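Local coordinates for type IV pilus biogenesis protein PilB (PDB 7B7P), which serves as a bimodular minor pilin of type IV pili with a direct role in adhesion, carrying a metal-binding von Willebrand factor A-like module, at residues Val214-Ile226 and Gly254-Ser268. Sequence-based numbering, arbitrary orientation.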
loop_
_atom_site.group_PDB
_atom_site.type_symbol
_atom_site.label_atom_id
_atom_site.label_comp_id
_atom_site.label_asym_id
_atom_site.label_seq_id
_atom_site.Cartn_x
_atom_site.Cartn_y
_atom_site.Cartn_z
ATOM N N VAL A 214 12.333 -5.270 -6.532
ATOM C CA VAL A 214 12.312 -5.863 -5.207
ATOM C C VAL A 214 13.741 -6.224 -4.814
ATOM O O VAL A 214 14.600 -6.456 -5.669
ATOM C CB VAL A 214 11.392 -7.111 -5.172
ATOM C CG1 VAL A 214 10.041 -6.827 -5.832
ATOM C CG2 VAL A 214 12.051 -8.275 -5.881
ATOM N N ASN A 215 14.000 -6.248 -3.506
ATOM C CA ASN A 215 15.201 -6.877 -2.968
ATOM C C ASN A 215 14.786 -7.672 -1.741
ATOM O O ASN A 215 13.627 -7.634 -1.318
ATOM C CB ASN A 215 16.313 -5.860 -2.655
ATOM C CG ASN A 215 16.033 -5.033 -1.402
ATOM O OD1 ASN A 215 14.878 -4.908 -0.976
ATOM N ND2 ASN A 215 17.099 -4.473 -0.794
ATOM N N LEU A 216 15.734 -8.383 -1.151
ATOM C CA LEU A 216 15.435 -9.315 -0.079
ATOM C C LEU A 216 16.409 -9.094 1.070
ATOM O O LEU A 216 17.626 -9.179 0.875
ATOM C CB LEU A 216 15.510 -10.761 -0.588
ATOM C CG LEU A 216 15.015 -11.798 0.424
ATOM C CD1 LEU A 216 13.579 -11.477 0.875
ATOM C CD2 LEU A 216 15.123 -13.228 -0.130
ATOM N N VAL A 217 15.872 -8.820 2.259
ATOM C CA VAL A 217 16.647 -8.688 3.487
ATOM C C VAL A 217 16.217 -9.799 4.434
ATOM O O VAL A 217 15.017 -10.018 4.647
ATOM C CB VAL A 217 16.452 -7.309 4.154
ATOM C CG1 VAL A 217 17.103 -7.265 5.563
ATOM C CG2 VAL A 217 16.979 -6.187 3.273
ATOM N N GLY A 218 17.188 -10.492 5.004
ATOM C CA GLY A 218 16.939 -11.422 6.083
ATOM C C GLY A 218 17.404 -10.806 7.390
ATOM O O GLY A 218 18.289 -9.961 7.413
ATOM N N PHE A 219 16.801 -11.233 8.488
ATOM C CA PHE A 219 17.277 -10.767 9.776
ATOM C C PHE A 219 17.002 -11.844 10.797
ATOM O O PHE A 219 15.987 -12.540 10.729
ATOM C CB PHE A 219 16.626 -9.432 10.215
ATOM C CG PHE A 219 15.178 -9.558 10.652
ATOM C CD1 PHE A 219 14.860 -9.819 11.976
ATOM C CD2 PHE A 219 14.141 -9.383 9.730
ATOM C CE1 PHE A 219 13.539 -9.936 12.383
ATOM C CE2 PHE A 219 12.809 -9.481 10.125
ATOM C CZ PHE A 219 12.508 -9.757 11.452
ATOM N N SER A 220 17.926 -11.979 11.730
ATOM C CA SER A 220 17.688 -12.767 12.916
ATOM C C SER A 220 18.410 -12.073 14.053
ATOM O O SER A 220 17.972 -11.011 14.508
ATOM C CB SER A 220 18.157 -14.212 12.729
ATOM O OG SER A 220 19.531 -14.257 12.388
ATOM N N THR A 221 19.491 -12.679 14.546
ATOM C CA THR A 221 20.336 -11.993 15.515
ATOM C C THR A 221 20.775 -10.636 14.973
ATOM O O THR A 221 20.841 -9.644 15.709
ATOM C CB THR A 221 21.529 -12.880 15.859
ATOM O OG1 THR A 221 21.051 -14.061 16.521
ATOM C CG2 THR A 221 22.512 -12.150 16.790
ATOM N N SER A 222 21.025 -10.568 13.677
ATOM C CA SER A 222 21.290 -9.315 13.006
ATOM C C SER A 222 20.908 -9.518 11.543
ATOM O O SER A 222 20.550 -10.619 11.126
ATOM C CB SER A 222 22.749 -8.886 13.216
ATOM O OG SER A 222 23.595 -9.552 12.311
ATOM N N ALA A 223 20.960 -8.444 10.774
ATOM C CA ALA A 223 20.388 -8.452 9.436
ATOM C C ALA A 223 21.458 -8.766 8.394
ATOM O O ALA A 223 22.654 -8.569 8.615
ATOM C CB ALA A 223 19.709 -7.102 9.125
ATOM N N LYS A 224 20.997 -9.248 7.240
ATOM C CA LYS A 224 21.850 -9.591 6.112
ATOM C C LYS A 224 21.074 -9.345 4.821
ATOM O O LYS A 224 19.861 -9.576 4.759
ATOM C CB LYS A 224 22.321 -11.054 6.197
ATOM C CG LYS A 224 23.010 -11.560 4.933
ATOM C CD LYS A 224 22.784 -13.066 4.663
ATOM C CE LYS A 224 23.900 -13.615 3.741
ATOM N NZ LYS A 224 23.755 -15.061 3.426
ATOM N N TYR A 225 21.772 -8.864 3.796
ATOM C CA TYR A 225 21.185 -8.783 2.470
ATOM C C TYR A 225 21.247 -10.166 1.824
ATOM O O TYR A 225 22.332 -10.705 1.612
ATOM C CB TYR A 225 21.926 -7.747 1.626
ATOM C CG TYR A 225 21.614 -6.311 1.975
ATOM C CD1 TYR A 225 20.355 -5.775 1.738
ATOM C CD2 TYR A 225 22.587 -5.484 2.529
ATOM C CE1 TYR A 225 20.068 -4.456 2.059
ATOM C CE2 TYR A 225 22.314 -4.169 2.845
ATOM C CZ TYR A 225 21.058 -3.659 2.615
ATOM O OH TYR A 225 20.792 -2.354 2.953
ATOM N N ILE A 226 20.090 -10.764 1.554
ATOM C CA ILE A 226 20.076 -11.990 0.763
ATOM C C ILE A 226 20.247 -11.641 -0.701
ATOM O O ILE A 226 21.004 -12.286 -1.426
ATOM C CB ILE A 226 18.788 -12.797 1.000
ATOM C CG1 ILE A 226 18.356 -12.738 2.469
ATOM C CG2 ILE A 226 18.979 -14.253 0.578
ATOM C CD1 ILE A 226 19.293 -13.458 3.411
ATOM N N GLY A 254 19.406 -18.077 14.975
ATOM C CA GLY A 254 19.493 -16.808 15.692
ATOM C C GLY A 254 18.207 -16.386 16.391
ATOM O O GLY A 254 17.217 -17.121 16.470
ATOM N N VAL A 255 18.239 -15.155 16.912
ATOM C CA VAL A 255 17.106 -14.546 17.609
ATOM C C VAL A 255 16.415 -13.540 16.683
ATOM O O VAL A 255 16.544 -13.622 15.462
ATOM C CB VAL A 255 17.571 -13.896 18.926
ATOM C CG1 VAL A 255 17.858 -14.973 19.959
ATOM C CG2 VAL A 255 18.812 -13.024 18.684
ATOM N N THR A 256 15.668 -12.586 17.239
ATOM C CA THR A 256 14.769 -11.748 16.444
ATOM C C THR A 256 15.101 -10.274 16.673
ATOM O O THR A 256 14.770 -9.712 17.720
ATOM C CB THR A 256 13.306 -12.067 16.796
ATOM O OG1 THR A 256 13.086 -13.480 16.659
ATOM C CG2 THR A 256 12.321 -11.311 15.880
ATOM N N ASN A 257 15.728 -9.643 15.679
ATOM C CA ASN A 257 16.213 -8.264 15.756
ATOM C C ASN A 257 15.555 -7.494 14.616
ATOM O O ASN A 257 16.202 -7.165 13.612
ATOM C CB ASN A 257 17.740 -8.211 15.666
ATOM C CG ASN A 257 18.327 -6.811 15.961
ATOM O OD1 ASN A 257 17.612 -5.812 15.939
ATOM N ND2 ASN A 257 19.642 -6.751 16.239
ATOM N N PRO A 258 14.259 -7.210 14.726
ATOM C CA PRO A 258 13.559 -6.558 13.609
ATOM C C PRO A 258 14.077 -5.159 13.297
ATOM O O PRO A 258 14.084 -4.749 12.125
ATOM C CB PRO A 258 12.091 -6.543 14.078
ATOM C CG PRO A 258 12.171 -6.542 15.571
ATOM C CD PRO A 258 13.400 -7.348 15.925
ATOM N N GLY A 259 14.520 -4.411 14.306
ATOM C CA GLY A 259 15.118 -3.112 14.028
ATOM C C GLY A 259 16.249 -3.185 13.015
ATOM O O GLY A 259 16.312 -2.381 12.075
ATOM N N ASP A 260 17.164 -4.158 13.176
ATOM C CA ASP A 260 18.277 -4.219 12.229
ATOM C C ASP A 260 17.782 -4.615 10.842
ATOM O O ASP A 260 18.235 -4.060 9.832
ATOM C CB ASP A 260 19.386 -5.163 12.721
ATOM C CG ASP A 260 20.764 -4.853 12.078
ATOM O OD1 ASP A 260 20.998 -3.718 11.621
ATOM O OD2 ASP A 260 21.616 -5.762 11.988
ATOM N N GLY A 261 16.831 -5.553 10.767
ATOM C CA GLY A 261 16.276 -5.897 9.475
ATOM C C GLY A 261 15.654 -4.693 8.799
ATOM O O GLY A 261 15.847 -4.468 7.595
ATOM N N LEU A 262 14.913 -3.893 9.578
ATOM C CA LEU A 262 14.246 -2.714 9.046
ATOM C C LEU A 262 15.261 -1.675 8.595
ATOM O O LEU A 262 15.030 -0.955 7.610
ATOM C CB LEU A 262 13.302 -2.129 10.105
ATOM C CG LEU A 262 12.447 -0.947 9.615
ATOM C CD1 LEU A 262 11.404 -1.401 8.572
ATOM C CD2 LEU A 262 11.771 -0.239 10.771
ATOM N N ARG A 263 16.385 -1.580 9.310
ATOM C CA ARG A 263 17.438 -0.654 8.913
ATOM C C ARG A 263 17.973 -1.009 7.536
ATOM O O ARG A 263 18.078 -0.146 6.656
ATOM C CB ARG A 263 18.566 -0.649 9.956
ATOM C CG ARG A 263 19.751 0.251 9.574
ATOM C CD ARG A 263 20.691 0.457 10.764
ATOM N NE ARG A 263 21.380 -0.772 11.189
ATOM C CZ ARG A 263 22.673 -0.804 11.521
ATOM N NH1 ARG A 263 23.393 0.316 11.460
ATOM N NH2 ARG A 263 23.247 -1.935 11.909
ATOM N N TYR A 264 18.319 -2.282 7.327
ATOM C CA TYR A 264 18.805 -2.684 6.010
ATOM C C TYR A 264 17.749 -2.421 4.944
ATOM O O TYR A 264 18.047 -1.854 3.888
ATOM C CB TYR A 264 19.188 -4.152 6.018
ATOM C CG TYR A 264 20.560 -4.457 6.601
ATOM C CD1 TYR A 264 20.926 -3.985 7.858
ATOM C CD2 TYR A 264 21.469 -5.258 5.909
ATOM C CE1 TYR A 264 22.152 -4.285 8.404
ATOM C CE2 TYR A 264 22.706 -5.563 6.448
ATOM C CZ TYR A 264 23.040 -5.077 7.696
ATOM O OH TYR A 264 24.263 -5.364 8.260
ATOM N N GLY A 265 16.496 -2.790 5.228
ATOM C CA GLY A 265 15.431 -2.544 4.275
ATOM C C GLY A 265 15.304 -1.090 3.894
ATOM O O GLY A 265 15.308 -0.745 2.712
ATOM N N MET A 266 15.218 -0.206 4.894
ATOM C CA MET A 266 14.927 1.196 4.596
ATOM C C MET A 266 16.098 1.898 3.910
ATOM O O MET A 266 15.882 2.750 3.035
ATOM C CB MET A 266 14.532 1.948 5.870
ATOM C CG MET A 266 13.212 1.477 6.465
ATOM S SD MET A 266 12.642 2.555 7.778
ATOM C CE MET A 266 10.865 2.195 7.779
ATOM N N ILE A 267 17.341 1.607 4.310
ATOM C CA ILE A 267 18.431 2.328 3.653
ATOM C C ILE A 267 18.575 1.870 2.209
ATOM O O ILE A 267 18.810 2.689 1.316
ATOM C CB ILE A 267 19.767 2.229 4.421
ATOM C CG1 ILE A 267 20.775 3.204 3.796
ATOM C CG2 ILE A 267 20.355 0.856 4.383
ATOM C CD1 ILE A 267 21.939 3.570 4.715
ATOM N N SER A 268 18.389 0.573 1.938
ATOM C CA SER A 268 18.414 0.133 0.539
ATOM C C SER A 268 17.278 0.767 -0.267
ATOM O O SER A 268 17.450 1.061 -1.449
ATOM C CB SER A 268 18.364 -1.391 0.449
ATOM O OG SER A 268 17.085 -1.904 0.774
#
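Tyr264 reaches from helix 258-268 to both strands of the hairpin 214-226. Its CB lies 3.8 Å from CG1 of Val217, and the two side chains cross at about a right angle. Beyond CB the ring passes between Ala223 and Tyr225. CG, CD1 and CE1 lie against the methyl of Ala223, whose CB sits 3.7 Å from the ring centroid, a CH-pi contact over one face. CD2 sits over a face of the Tyr225 ring, 3.4 Å from CE2 of Tyr225, which CE2 of Tyr264 also meets; the two ring planes are turned 43° apart. CE2, CZ and OH of Tyr264 pass the carbonyl O of Ala223. With CG anti to its carbonyl carbon (chi1 -75°), Tyr225 swings its ring back over Tyr264 toward the helix. There its OH donates to Tyr264 O at 2.9 Å. Ser268 N reaches the same oxygen from the opposite face of the carbonyl plane.

Both segments belong to the von Willebrand factor A-like domain, where the helix packs antiparallel to strand 214-219 of the central sheet. The loop before the helix carries Thr256, whose side chain lies about 3 Å from a bound magnesium ion at the MIDAS, whose magnesium-binding residues include Ser173 and Asp284.

Phe219 lies beside this loop. Pro258 CA covers one face of its ring, and Thr256 CG2 meets the edge. Gly261 lets the helix approach, with CA 3.6 Å from Phe219 CB.

Asn257 caps the helix through OD1, while its ND2 donates to Thr221 O. Asp260 OD2 accepts from Ala223 N, from above the carboxylate plane. Arg263 holds OD1 side-on through NE and NH2.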